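Local coordinates for histidine kinase (PDB 5DFY), which probably acts as a phosphorelay sensor kinase that autophosphorylates on histidine, here represented by a GAF domain that carries the light-sensing pigment phycocyanobilin, at residues E61-L65 / L66-R70; S88-Q91 / M92-P95; G116-R120 / N121-L125; D137-L140 / D141-R145. All coordinates share one frame; numbering follows the deposited sequence. Where two conformers were deposited one is given.

Interaction 1 (E61-L65 / L66-R70); sequences EVRHL and LSCDR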
loop_
_atom_site.group_PDB
_atom_site.type_symbol
_atom_site.label_atom_id
_atom_site.label_comp_id
_atom_site.label_asym_id
_atom_site.label_seq_id
_atom_site.Cartn_x
_atom_site.Cartn_y
_atom_site.Cartn_z
ATOM N N GLU A 61 -8.783 3.558 19.273
ATOM C CA GLU A 61 -8.442 2.155 19.442
ATOM C C GLU A 61 -7.071 1.998 20.114
ATOM O O GLU A 61 -6.928 1.215 21.057
ATOM C CB GLU A 61 -8.486 1.441 18.078
ATOM C CG GLU A 61 -8.028 -0.022 18.109
ATOM C CD GLU A 61 -7.972 -0.665 16.715
ATOM O OE1 GLU A 61 -7.572 0.008 15.735
ATOM O OE2 GLU A 61 -8.324 -1.858 16.611
ATOM N N VAL A 62 -6.079 2.756 19.651
ATOM C CA VAL A 62 -4.751 2.711 20.251
ATOM C C VAL A 62 -4.827 3.076 21.728
ATOM O O VAL A 62 -4.252 2.400 22.577
ATOM C CB VAL A 62 -3.773 3.639 19.527
ATOM C CG1 VAL A 62 -2.452 3.713 20.271
ATOM C CG2 VAL A 62 -3.585 3.169 18.093
ATOM N N ARG A 63 -5.538 4.155 22.036
ATOM C CA ARG A 63 -5.548 4.660 23.398
ATOM C C ARG A 63 -6.208 3.623 24.296
ATOM O O ARG A 63 -5.757 3.394 25.415
ATOM C CB ARG A 63 -6.276 6.002 23.493
ATOM C CG ARG A 63 -6.148 6.610 24.905
ATOM C CD ARG A 63 -6.445 8.100 24.928
ATOM N NE ARG A 63 -7.819 8.433 24.571
ATOM C CZ ARG A 63 -8.858 8.396 25.409
ATOM N NH1 ARG A 63 -8.699 8.004 26.666
ATOM N NH2 ARG A 63 -10.061 8.754 24.981
ATOM N N HIS A 64 -7.261 3.006 23.768
ATOM C CA HIS A 64 -7.984 1.939 24.445
ATOM C C HIS A 64 -7.100 0.695 24.652
ATOM O O HIS A 64 -6.988 0.185 25.771
ATOM C CB HIS A 64 -9.240 1.607 23.634
ATOM C CG HIS A 64 -10.135 0.599 24.280
ATOM N ND1 HIS A 64 -10.547 -0.549 23.639
ATOM C CD2 HIS A 64 -10.704 0.573 25.506
ATOM C CE1 HIS A 64 -11.327 -1.245 24.448
ATOM N NE2 HIS A 64 -11.439 -0.586 25.587
ATOM N N LEU A 65 -6.442 0.225 23.598
ATOM C CA LEU A 65 -5.660 -1.002 23.703
ATOM C C LEU A 65 -4.405 -0.872 24.531
ATOM O O LEU A 65 -4.035 -1.813 25.239
ATOM C CB LEU A 65 -5.272 -1.520 22.318
ATOM C CG LEU A 65 -6.440 -1.987 21.455
ATOM C CD1 LEU A 65 -5.928 -2.349 20.059
ATOM C CD2 LEU A 65 -7.136 -3.180 22.075
ATOM N N LEU A 66 -3.722 0.269 24.422
ATOM C CA LEU A 66 -2.484 0.486 25.148
ATOM C C LEU A 66 -2.678 1.148 26.507
ATOM O O LEU A 66 -1.747 1.223 27.279
ATOM C CB LEU A 66 -1.523 1.347 24.335
ATOM C CG LEU A 66 -0.980 0.727 23.056
ATOM C CD1 LEU A 66 0.005 1.667 22.385
ATOM C CD2 LEU A 66 -0.335 -0.621 23.352
ATOM N N SER A 67 -3.871 1.631 26.786
ATOM C CA SER A 67 -4.090 2.365 28.027
ATOM C C SER A 67 -3.050 3.467 28.198
ATOM O O SER A 67 -2.503 3.654 29.283
ATOM C CB SER A 67 -4.043 1.419 29.228
ATOM O OG SER A 67 -5.110 0.501 29.176
ATOM N N CYS A 68 -2.759 4.182 27.126
ATOM C CA CYS A 68 -1.870 5.330 27.187
ATOM C C CYS A 68 -2.734 6.583 27.385
ATOM O O CYS A 68 -3.959 6.500 27.433
ATOM C CB CYS A 68 -0.997 5.432 25.937
ATOM S SG CYS A 68 -1.883 5.562 24.373
ATOM N N ASP A 69 -2.086 7.728 27.527
ATOM C CA ASP A 69 -2.783 8.966 27.869
ATOM C C ASP A 69 -3.198 9.796 26.660
ATOM O O ASP A 69 -4.236 10.462 26.677
ATOM C CB ASP A 69 -1.904 9.797 28.786
ATOM C CG ASP A 69 -1.667 9.116 30.112
ATOM O OD1 ASP A 69 -2.652 8.595 30.687
ATOM O OD2 ASP A 69 -0.512 9.088 30.560
ATOM N N ARG A 70 -2.392 9.741 25.596
ATOM C CA ARG A 70 -2.655 10.520 24.382
ATOM C C ARG A 70 -2.216 9.710 23.178
ATOM O O ARG A 70 -1.265 8.965 23.278
ATOM C CB ARG A 70 -1.917 11.849 24.382
ATOM C CG ARG A 70 -2.504 12.872 23.425
ATOM C CD ARG A 70 -1.600 14.062 23.128
ATOM N NE ARG A 70 -0.946 14.690 24.286
ATOM C CZ ARG A 70 -1.481 15.621 25.071
ATOM N NH1 ARG A 70 -0.753 16.087 26.065
ATOM N NH2 ARG A 70 -2.709 16.079 24.885
HETATM O O HOH W 1 -6.501 6.905 28.377
HETATM O O HOH W 2 -7.843 1.222 28.230
HETATM O O HOH W 3 -4.147 -1.764 28.166
#
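V62 lies alongside L66, one helical turn further on, the two side chains pointing the same way and meeting CG1 to CD1 at 3.8 Å. This is the C-terminal end of helix 50-66 of the GAF domain, where the chain leaves the helix and heads for strand 70-76. L66 N bonds to V62 O (2.9 Å, N-H...O 165°), a helical i to i+4 bond. S67 then takes positive phi (51°), the first residue after the helix to leave helical angles, and the chain turns away. Beneath this exit V62 and L66 are buried: V62 rests on L185 and I188 of helix 179-203, and L66 on A168 of strand 161-170, so the pair fills the seam between helix layer and sheet.

R63 spans the turn on another side. Its CG is anti to the backbone N (chi1 -174°), which lays the aliphatic chain along the segment after the turn: CG comes within 3.3 Å of C68 O, and CD within 3.7 Å of D69 O. A bend at chi3 then turns the guanidinium off, and its NE bonds to S88 OG of the neighbouring strand. Past the turn, D69 and R70 both pair with Y169, a classic beta bulge at the start of strand 70-76.

Waters lie at the end of the helix. In one of the two conformers of S67, its OG is bridged by one water to H64 O and by a second to L65 O. A third water lies in the R63 guanidinium plane, accepts from NH1 at 3.0 Å and donates to C68 O at 2.7 Å.

Interaction 2 (S88-Q91 / M92-P95); sequences SVAQ and MWEP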
loop_
_atom_site.group_PDB
_atom_site.type_symbol
_atom_site.label_atom_id
_atom_site.label_comp_id
_atom_site.label_asym_id
_atom_site.label_seq_id
_atom_site.Cartn_x
_atom_site.Cartn_y
_atom_site.Cartn_z
ATOM N N SER A 88 -6.417 11.674 20.182
ATOM C CA SER A 88 -7.283 11.022 21.154
ATOM C C SER A 88 -6.606 11.206 22.505
ATOM O O SER A 88 -5.461 10.814 22.672
ATOM C CB SER A 88 -7.479 9.535 20.838
ATOM O OG SER A 88 -8.293 8.871 21.784
ATOM N N VAL A 89 -7.302 11.813 23.462
ATOM C CA VAL A 89 -6.703 12.097 24.749
ATOM C C VAL A 89 -7.705 11.871 25.879
ATOM O O VAL A 89 -8.905 12.153 25.729
ATOM C CB VAL A 89 -6.158 13.541 24.776
ATOM C CG1 VAL A 89 -7.265 14.583 24.585
ATOM C CG2 VAL A 89 -5.382 13.828 26.058
ATOM N N ALA A 90 -7.213 11.336 27.000
ATOM C CA ALA A 90 -8.063 11.150 28.179
ATOM C C ALA A 90 -8.428 12.517 28.758
ATOM O O ALA A 90 -7.652 13.470 28.665
ATOM C CB ALA A 90 -7.365 10.296 29.221
ATOM N N GLN A 91 -9.607 12.607 29.355
ATOM C CA GLN A 91 -10.156 13.895 29.774
ATOM C C GLN A 91 -9.307 14.634 30.820
ATOM O O GLN A 91 -9.404 15.874 30.935
ATOM C CB GLN A 91 -11.568 13.725 30.323
ATOM C CG GLN A 91 -11.630 13.015 31.632
ATOM C CD GLN A 91 -13.070 12.815 32.080
ATOM O OE1 GLN A 91 -13.818 13.777 32.242
ATOM N NE2 GLN A 91 -13.458 11.567 32.257
ATOM N N MET A 92 -8.493 13.905 31.576
ATOM C CA MET A 92 -7.730 14.530 32.659
ATOM C C MET A 92 -6.546 15.377 32.191
ATOM O O MET A 92 -5.936 16.095 32.994
ATOM C CB MET A 92 -7.214 13.477 33.661
ATOM C CG MET A 92 -6.198 12.526 33.095
ATOM S SD MET A 92 -5.645 11.232 34.232
ATOM C CE MET A 92 -4.571 12.167 35.324
ATOM N N TRP A 93 -6.204 15.302 30.900
ATOM C CA TRP A 93 -5.078 16.048 30.350
ATOM C C TRP A 93 -5.519 17.195 29.477
ATOM O O TRP A 93 -6.516 17.086 28.758
ATOM C CB TRP A 93 -4.182 15.128 29.510
ATOM C CG TRP A 93 -3.873 13.840 30.164
ATOM C CD1 TRP A 93 -4.440 12.638 29.872
ATOM C CD2 TRP A 93 -2.969 13.603 31.254
ATOM N NE1 TRP A 93 -3.941 11.664 30.697
ATOM C CE2 TRP A 93 -3.022 12.224 31.542
ATOM C CE3 TRP A 93 -2.102 14.416 32.006
ATOM C CZ2 TRP A 93 -2.261 11.649 32.544
ATOM C CZ3 TRP A 93 -1.346 13.834 32.995
ATOM C CH2 TRP A 93 -1.441 12.467 33.267
ATOM N N GLU A 94 -4.760 18.280 29.500
ATOM C CA GLU A 94 -5.006 19.382 28.570
ATOM C C GLU A 94 -4.843 18.866 27.136
ATOM O O GLU A 94 -3.828 18.257 26.816
ATOM C CB GLU A 94 -4.057 20.552 28.848
ATOM C CG GLU A 94 -4.224 21.675 27.817
ATOM C CD GLU A 94 -3.539 23.002 28.168
ATOM O OE1 GLU A 94 -3.142 23.207 29.321
ATOM O OE2 GLU A 94 -3.398 23.825 27.246
ATOM N N PRO A 95 -5.843 19.107 26.280
ATOM C CA PRO A 95 -5.702 18.630 24.896
ATOM C C PRO A 95 -4.786 19.521 24.095
ATOM O O PRO A 95 -4.629 20.704 24.436
ATOM C CB PRO A 95 -7.126 18.693 24.357
ATOM C CG PRO A 95 -7.753 19.829 25.129
ATOM C CD PRO A 95 -7.132 19.765 26.509
HETATM O O HOH W 4 -9.009 17.180 28.399
#
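V89 drops its CG2 methyl against W93, 3.9 Å from CB, while its CG1 meets P95 CB at 4.1 Å, so the branched valine fits between two bumps of the segment that folds back toward it. The fold-back is a type I beta turn from A90 to W93, which follows strand 82-89, an outermost strand of the GAF-domain sheet. W93 N closes it on A90 O (3.2 Å, N-H...O 170°).

The two valine methyls divide the work. CG2 is anti to the backbone N and turned to the tryptophan, whereas CG1 sits between N and the carbonyl carbon (chi1 62°) and serves the proline. A90 adds a small knob beside them: its CB lies 3.8 Å from W93 CD1, against the pyrrole end of the indole. On one face of that ring rests the neighbouring M92 CG, 3.4 Å above the plane and shifted toward the rim.

W93 also leans on D69, E147 and N171, which ties the turn to adjoining loops, and A90 is backbone-bonded to D69. This is a surface contact: Q91, M92 and P95 are exposed, while V89, A90 and W93 are partly so. One water donates to Q91 O at 2.9 Å and to W93 O at a short 2.5 Å.

Interaction 3 (G116-R120 / N121-L125); sequences GGRYR and NHESL. With CYC (phycocyanobilin), chain B.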
loop_
_atom_site.group_PDB
_atom_site.type_symbol
_atom_site.label_atom_id
_atom_site.label_comp_id
_atom_site.label_asym_id
_atom_site.label_seq_id
_atom_site.Cartn_x
_atom_site.Cartn_y
_atom_site.Cartn_z
ATOM N N GLY A 116 12.272 12.230 7.261
ATOM C CA GLY A 116 11.538 11.186 7.956
ATOM C C GLY A 116 12.388 10.304 8.851
ATOM O O GLY A 116 11.864 9.508 9.624
ATOM N N GLY A 117 13.707 10.415 8.745
ATOM C CA GLY A 117 14.590 9.672 9.630
ATOM C C GLY A 117 14.421 8.165 9.557
ATOM O O GLY A 117 14.280 7.590 8.470
ATOM N N ARG A 118 14.425 7.522 10.726
ATOM C CA ARG A 118 14.391 6.061 10.792
ATOM C C ARG A 118 13.094 5.511 10.222
ATOM O O ARG A 118 13.017 4.355 9.835
ATOM C CB ARG A 118 14.567 5.575 12.232
ATOM C CG ARG A 118 13.344 5.819 13.131
ATOM C CD ARG A 118 13.549 5.175 14.484
ATOM N NE ARG A 118 14.636 5.831 15.207
ATOM C CZ ARG A 118 15.261 5.304 16.250
ATOM N NH1 ARG A 118 14.916 4.105 16.706
ATOM N NH2 ARG A 118 16.241 5.981 16.834
ATOM N N TYR A 119 12.076 6.363 10.167
ATOM C CA TYR A 119 10.753 5.946 9.764
ATOM C C TYR A 119 10.712 5.585 8.276
ATOM O O TYR A 119 9.893 4.768 7.858
ATOM C CB TYR A 119 9.756 7.050 10.116
ATOM C CG TYR A 119 9.704 7.230 11.613
ATOM C CD1 TYR A 119 9.088 6.287 12.398
ATOM C CD2 TYR A 119 10.294 8.315 12.239
ATOM C CE1 TYR A 119 9.057 6.389 13.761
ATOM C CE2 TYR A 119 10.268 8.428 13.631
ATOM C CZ TYR A 119 9.635 7.459 14.372
ATOM O OH TYR A 119 9.562 7.533 15.750
ATOM N N ARG A 120 11.659 6.126 7.509
ATOM C CA ARG A 120 11.846 5.743 6.103
ATOM C C ARG A 120 12.099 4.239 5.969
ATOM O O ARG A 120 11.752 3.630 4.954
ATOM C CB ARG A 120 13.025 6.490 5.496
ATOM C CG ARG A 120 12.892 8.005 5.426
ATOM C CD ARG A 120 14.248 8.660 5.032
ATOM N NE ARG A 120 15.278 8.587 6.072
ATOM C CZ ARG A 120 16.498 9.110 5.957
ATOM N NH1 ARG A 120 16.847 9.752 4.845
ATOM N NH2 ARG A 120 17.368 9.006 6.953
ATOM N N ASN A 121 12.730 3.659 6.988
ATOM C CA ASN A 121 13.051 2.229 7.016
ATOM C C ASN A 121 12.052 1.359 7.807
ATOM O O ASN A 121 12.379 0.267 8.228
ATOM C CB ASN A 121 14.451 2.038 7.604
ATOM C CG ASN A 121 15.036 0.655 7.337
ATOM O OD1 ASN A 121 14.868 0.073 6.257
ATOM N ND2 ASN A 121 15.716 0.124 8.333
ATOM N N HIS A 122 10.821 1.843 7.989
ATOM C CA HIS A 122 9.779 1.106 8.732
ATOM C C HIS A 122 10.150 0.844 10.191
ATOM O O HIS A 122 9.672 -0.117 10.795
ATOM C CB HIS A 122 9.435 -0.214 8.045
ATOM C CG HIS A 122 8.919 -0.045 6.655
ATOM N ND1 HIS A 122 7.570 0.009 6.360
ATOM C CD2 HIS A 122 9.566 0.076 5.473
ATOM C CE1 HIS A 122 7.411 0.159 5.059
ATOM N NE2 HIS A 122 8.602 0.209 4.495
ATOM N N GLU A 123 11.002 1.690 10.752
ATOM C CA GLU A 123 11.456 1.520 12.128
ATOM C C GLU A 123 10.610 2.349 13.081
ATOM O O GLU A 123 10.092 3.395 12.698
ATOM C CB GLU A 123 12.904 1.948 12.297
ATOM C CG GLU A 123 13.899 1.063 11.593
ATOM C CD GLU A 123 15.326 1.621 11.700
ATOM O OE1 GLU A 123 15.655 2.222 12.749
ATOM O OE2 GLU A 123 16.103 1.482 10.730
ATOM N N SER A 124 10.543 1.921 14.325
ATOM C CA SER A 124 9.876 2.730 15.335
ATOM C C SER A 124 10.851 3.174 16.417
ATOM O O SER A 124 12.003 2.757 16.441
ATOM C CB SER A 124 8.691 1.976 15.920
ATOM O OG SER A 124 9.041 0.736 16.459
ATOM N N LEU A 125 10.390 4.075 17.271
ATOM C CA LEU A 125 11.162 4.526 18.418
ATOM C C LEU A 125 10.261 4.469 19.647
ATOM O O LEU A 125 9.170 5.066 19.671
ATOM C CB LEU A 125 11.715 5.925 18.211
ATOM C CG LEU A 125 12.480 6.525 19.401
ATOM C CD1 LEU A 125 13.650 5.645 19.803
ATOM C CD2 LEU A 125 12.952 7.931 19.080
HETATM C CHA CYC B . 14.432 13.271 16.925
HETATM N NA CYC B . 12.017 14.049 16.807
HETATM C C1A CYC B . 13.111 13.069 16.801
HETATM C C2A CYC B . 12.471 11.720 16.642
HETATM C C3A CYC B . 11.038 11.885 16.559
HETATM C C4A CYC B . 10.760 13.326 16.674
HETATM C CMA CYC B . 10.053 10.760 16.378
HETATM C CAA CYC B . 13.251 10.424 16.511
HETATM C CBA CYC B . 13.643 10.437 15.017
HETATM C CGA CYC B . 14.540 9.298 14.535
HETATM O O1A CYC B . 15.133 8.590 15.379
HETATM O O2A CYC B . 14.719 9.070 13.288
HETATM C CHB CYC B . 9.474 14.073 16.590
HETATM N NB CYC B . 8.042 12.484 17.902
HETATM C C1B CYC B . 8.294 13.577 16.921
HETATM C C2B CYC B . 7.001 14.042 16.404
HETATM C C3B CYC B . 5.981 13.302 17.016
HETATM C C4B CYC B . 6.569 12.339 17.974
HETATM C CMB CYC B . 6.863 15.146 15.378
HETATM C CAB CYC B . 4.484 13.448 16.773
HETATM C CBB CYC B . 3.943 12.204 16.084
HETATM O OB CYC B . 6.023 11.536 18.692
HETATM N NC CYC B . 12.990 18.518 17.673
HETATM C C1C CYC B . 12.330 19.493 18.053
HETATM C C2C CYC B . 13.341 20.883 18.091
HETATM C C3C CYC B . 14.328 20.600 17.283
HETATM C C4C CYC B . 14.438 18.989 17.383
HETATM C CMC CYC B . 12.508 22.176 17.769
HETATM C CAC CYC B . 15.775 21.285 17.576
HETATM C CBC CYC B . 15.703 22.743 17.185
HETATM O OC CYC B . 11.154 19.506 18.359
HETATM C CHD CYC B . 15.537 18.261 17.132
HETATM N ND CYC B . 14.511 15.901 16.984
HETATM C C1D CYC B . 15.561 16.766 17.132
HETATM C C2D CYC B . 16.715 16.057 17.296
HETATM C C3D CYC B . 16.397 14.740 17.238
HETATM C C4D CYC B . 15.023 14.646 17.041
HETATM C CMD CYC B . 18.083 16.700 17.481
HETATM C CAD CYC B . 17.356 13.583 17.363
HETATM C CBD CYC B . 17.326 13.009 18.764
HETATM C CGD CYC B . 17.872 14.029 19.749
HETATM O O1D CYC B . 17.113 14.606 20.574
HETATM O O2D CYC B . 19.099 14.322 19.754
#
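R118 to R120 form a short 3-10 turn whose carbonyls hold the residues that follow: N121 N bonds to R118 O at 2.9 Å and H122 N to Y119 O at 3.1 Å. H122 then takes positive phi (62°), and the chain doubles back, so that S124 and L125 run back alongside R118 and Y119.

Against this frame R118 bends at chi3 (66°) and turns its guanidinium to the returning segment. NH1 donates to S124 O (3.2 Å), and L125 CD1 packs over one face, 3.7 Å from NH1. NE bonds to the propionate oxygen O1A of phycocyanobilin at 2.8 Å, while R118 N donates almost straight (174°) to O2A. E123 OE1 lies 4.4 Å from R118 NH1, well out of the guanidinium plane: opposite charges without a salt bridge.

Y119 lies with R118 CG over the centre of one ring face, and the pigment's methyl CMA comes to its edge, 3.3 Å from OH; that hydroxyl is hydrogen-bonded to T153 O. L125 CD2 touches the propionate arm at CAA, 3.6 Å away. An arginine holding a bilin propionate, joined here by its backbone N, is characteristic of phytochrome-related GAF pockets.

Interaction 4 (D137-L140 / D141-R145); sequences DCHL and DNLRR. With CYC (phycocyanobilin), chain B.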
loop_
_atom_site.group_PDB
_atom_site.type_symbol
_atom_site.label_atom_id
_atom_site.label_comp_id
_atom_site.label_asym_id
_atom_site.label_seq_id
_atom_site.Cartn_x
_atom_site.Cartn_y
_atom_site.Cartn_z
ATOM N N ASP A 137 18.261 19.396 23.747
ATOM C CA ASP A 137 17.363 20.253 24.520
ATOM C C ASP A 137 16.146 20.751 23.742
ATOM O O ASP A 137 15.046 20.777 24.279
ATOM C CB ASP A 137 18.130 21.454 25.067
ATOM C CG ASP A 137 18.953 21.106 26.293
ATOM O OD1 ASP A 137 19.073 19.906 26.623
ATOM O OD2 ASP A 137 19.488 22.039 26.923
ATOM N N CYS A 138 16.319 21.152 22.491
ATOM C CA CYS A 138 15.182 21.680 21.740
ATOM C C CYS A 138 14.099 20.602 21.582
ATOM O O CYS A 138 12.915 20.918 21.499
ATOM C CB CYS A 138 15.621 22.208 20.369
ATOM S SG CYS A 138 16.381 20.996 19.270
ATOM N N HIS A 139 14.524 19.341 21.558
ATOM C CA HIS A 139 13.620 18.199 21.393
ATOM C C HIS A 139 12.911 17.937 22.727
ATOM O O HIS A 139 11.677 17.856 22.773
ATOM C CB HIS A 139 14.420 16.980 20.903
ATOM C CG HIS A 139 13.608 15.748 20.650
ATOM N ND1 HIS A 139 14.193 14.516 20.468
ATOM C CD2 HIS A 139 12.274 15.556 20.503
ATOM C CE1 HIS A 139 13.256 13.609 20.248
ATOM N NE2 HIS A 139 12.082 14.216 20.257
ATOM N N LEU A 140 13.696 17.836 23.800
ATOM C CA LEU A 140 13.148 17.635 25.141
ATOM C C LEU A 140 12.175 18.744 25.516
ATOM O O LEU A 140 11.166 18.492 26.177
ATOM C CB LEU A 140 14.280 17.552 26.177
ATOM C CG LEU A 140 13.845 17.308 27.622
ATOM C CD1 LEU A 140 12.920 16.107 27.718
ATOM C CD2 LEU A 140 15.052 17.116 28.542
ATOM N N ASP A 141 12.462 19.973 25.100
ATOM C CA ASP A 141 11.583 21.088 25.425
ATOM C C ASP A 141 10.221 20.870 24.802
ATOM O O ASP A 141 9.199 21.167 25.421
ATOM C CB ASP A 141 12.161 22.426 24.953
ATOM C CG ASP A 141 13.404 22.847 25.740
ATOM O OD1 ASP A 141 13.627 22.327 26.859
ATOM O OD2 ASP A 141 14.156 23.709 25.228
ATOM N N ASN A 142 10.189 20.354 23.576
ATOM C CA ASN A 142 8.911 20.124 22.934
ATOM C C ASN A 142 8.196 18.934 23.550
ATOM O O ASN A 142 6.981 18.953 23.669
ATOM C CB ASN A 142 9.082 19.928 21.427
ATOM C CG ASN A 142 8.837 21.208 20.651
ATOM O OD1 ASN A 142 8.161 22.119 21.131
ATOM N ND2 ASN A 142 9.380 21.283 19.447
ATOM N N LEU A 143 8.941 17.910 23.953
ATOM C CA LEU A 143 8.330 16.770 24.630
ATOM C C LEU A 143 7.649 17.241 25.915
ATOM O O LEU A 143 6.493 16.901 26.168
ATOM C CB LEU A 143 9.361 15.686 24.913
ATOM C CG LEU A 143 9.891 14.991 23.640
ATOM C CD1 LEU A 143 11.216 14.307 23.889
ATOM C CD2 LEU A 143 8.866 13.970 23.140
ATOM N N ARG A 144 8.355 18.030 26.718
ATOM C CA ARG A 144 7.765 18.582 27.939
ATOM C C ARG A 144 6.555 19.461 27.655
ATOM O O ARG A 144 5.537 19.387 28.349
ATOM C CB ARG A 144 8.821 19.382 28.704
ATOM C CG ARG A 144 9.919 18.539 29.252
ATOM C CD ARG A 144 11.041 19.437 29.733
ATOM N NE ARG A 144 11.976 18.706 30.561
ATOM C CZ ARG A 144 13.089 19.235 31.054
ATOM N NH1 ARG A 144 13.402 20.489 30.778
ATOM N NH2 ARG A 144 13.889 18.500 31.809
ATOM N N ARG A 145 6.655 20.290 26.622
ATOM C CA ARG A 145 5.576 21.193 26.244
ATOM C C ARG A 145 4.296 20.422 25.934
ATOM O O ARG A 145 3.186 20.853 26.264
ATOM C CB ARG A 145 6.027 22.034 25.036
ATOM C CG ARG A 145 4.992 22.884 24.371
ATOM C CD ARG A 145 5.623 23.527 23.113
ATOM N NE ARG A 145 4.615 24.047 22.197
ATOM C CZ ARG A 145 4.731 24.082 20.871
ATOM N NH1 ARG A 145 5.816 23.614 20.263
ATOM N NH2 ARG A 145 3.738 24.577 20.145
HETATM C CHA CYC B . 14.432 13.271 16.925
HETATM N NA CYC B . 12.017 14.049 16.807
HETATM C C1A CYC B . 13.111 13.069 16.801
HETATM C C2A CYC B . 12.471 11.720 16.642
HETATM C C3A CYC B . 11.038 11.885 16.559
HETATM C C4A CYC B . 10.760 13.326 16.674
HETATM C CMA CYC B . 10.053 10.760 16.378
HETATM C CAA CYC B . 13.251 10.424 16.511
HETATM C CBA CYC B . 13.643 10.437 15.017
HETATM C CGA CYC B . 14.540 9.298 14.535
HETATM O O1A CYC B . 15.133 8.590 15.379
HETATM O O2A CYC B . 14.719 9.070 13.288
HETATM C CHB CYC B . 9.474 14.073 16.590
HETATM N NB CYC B . 8.042 12.484 17.902
HETATM C C1B CYC B . 8.294 13.577 16.921
HETATM C C2B CYC B . 7.001 14.042 16.404
HETATM C C3B CYC B . 5.981 13.302 17.016
HETATM C C4B CYC B . 6.569 12.339 17.974
HETATM C CMB CYC B . 6.863 15.146 15.378
HETATM C CAB CYC B . 4.484 13.448 16.773
HETATM C CBB CYC B . 3.943 12.204 16.084
HETATM O OB CYC B . 6.023 11.536 18.692
HETATM N NC CYC B . 12.990 18.518 17.673
HETATM C C1C CYC B . 12.330 19.493 18.053
HETATM C C2C CYC B . 13.341 20.883 18.091
HETATM C C3C CYC B . 14.328 20.600 17.283
HETATM C C4C CYC B . 14.438 18.989 17.383
HETATM C CMC CYC B . 12.508 22.176 17.769
HETATM C CAC CYC B . 15.775 21.285 17.576
HETATM C CBC CYC B . 15.703 22.743 17.185
HETATM O OC CYC B . 11.154 19.506 18.359
HETATM C CHD CYC B . 15.537 18.261 17.132
HETATM N ND CYC B . 14.511 15.901 16.984
HETATM C C1D CYC B . 15.561 16.766 17.132
HETATM C C2D CYC B . 16.715 16.057 17.296
HETATM C C3D CYC B . 16.397 14.740 17.238
HETATM C C4D CYC B . 15.023 14.646 17.041
HETATM C CMD CYC B . 18.083 16.700 17.481
HETATM C CAD CYC B . 17.356 13.583 17.363
HETATM C CBD CYC B . 17.326 13.009 18.764
HETATM C CGD CYC B . 17.872 14.029 19.749
HETATM O O1D CYC B . 17.113 14.606 20.574
HETATM O O2D CYC B . 19.099 14.322 19.754
#
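H139 is pressed between L143, one turn along the helix, and the phycocyanobilin, in the tightly packed part of this contact. H139 and L143 both lie on helix 137-145 of the bilin-binding GAF domain, the helix that bears the cysteine joined to the pigment. L143 CD1 makes a CH-pi contact over one imidazole face, 4.0 Å from the ring centroid and 24° off its normal. The opposite face meets the tetrapyrrole, whose NA lies 3.5 Å from NE2. With CG anti to the backbone N (chi1 -178°), the ring is carried out over the pigment, and ND1 donates to propionate oxygen O1D at 2.9 Å. That bond at the edge and cover on both faces would restrain its rotation. F135 meets the ring too, its plane inclined to it.

On the same side of the helix C138 SG forms the covalent thioether to CAC, and N142 ND2 donates to the ring carbonyl OC (2.7 Å). The other N142 end is also held, R145 NH1 bonding to OD1.

The outer side is looser. L140 lies across the extended R144, its CD2 over one face of the guanidinium near the rim, 3.7 Å from NH2, which makes a salt bridge with E131. D137 and D141 are exposed, with D137 OD2 and D141 OD2 5.8 Å apart. Underlying both sides are the i to i+4 bonds of the helix, among them D141 N to D137 O and, nearly straight at 173°, R144 N to L140 O at 2.9 Å.

All four contacts are local, and they fall into two pairs. Interactions 1 and 2 touch each other: a helix end and an edge-strand turn are joined through R63 to S88 and R70 to E94 O, with D69 packed against W93. Interaction 1 has a buried apolar side and a watered rim, whereas interaction 2 is a surface contact joining a turn bond with apolar touches on W93 and P95. Interactions 3 and 4, with centres 20 Å apart and no direct touch, meet through the phycocyanobilin: the loop 116-125 offers charge and N-H groups to one propionate, while helix 137-145 supplies the thioether, an imidazole and an amide.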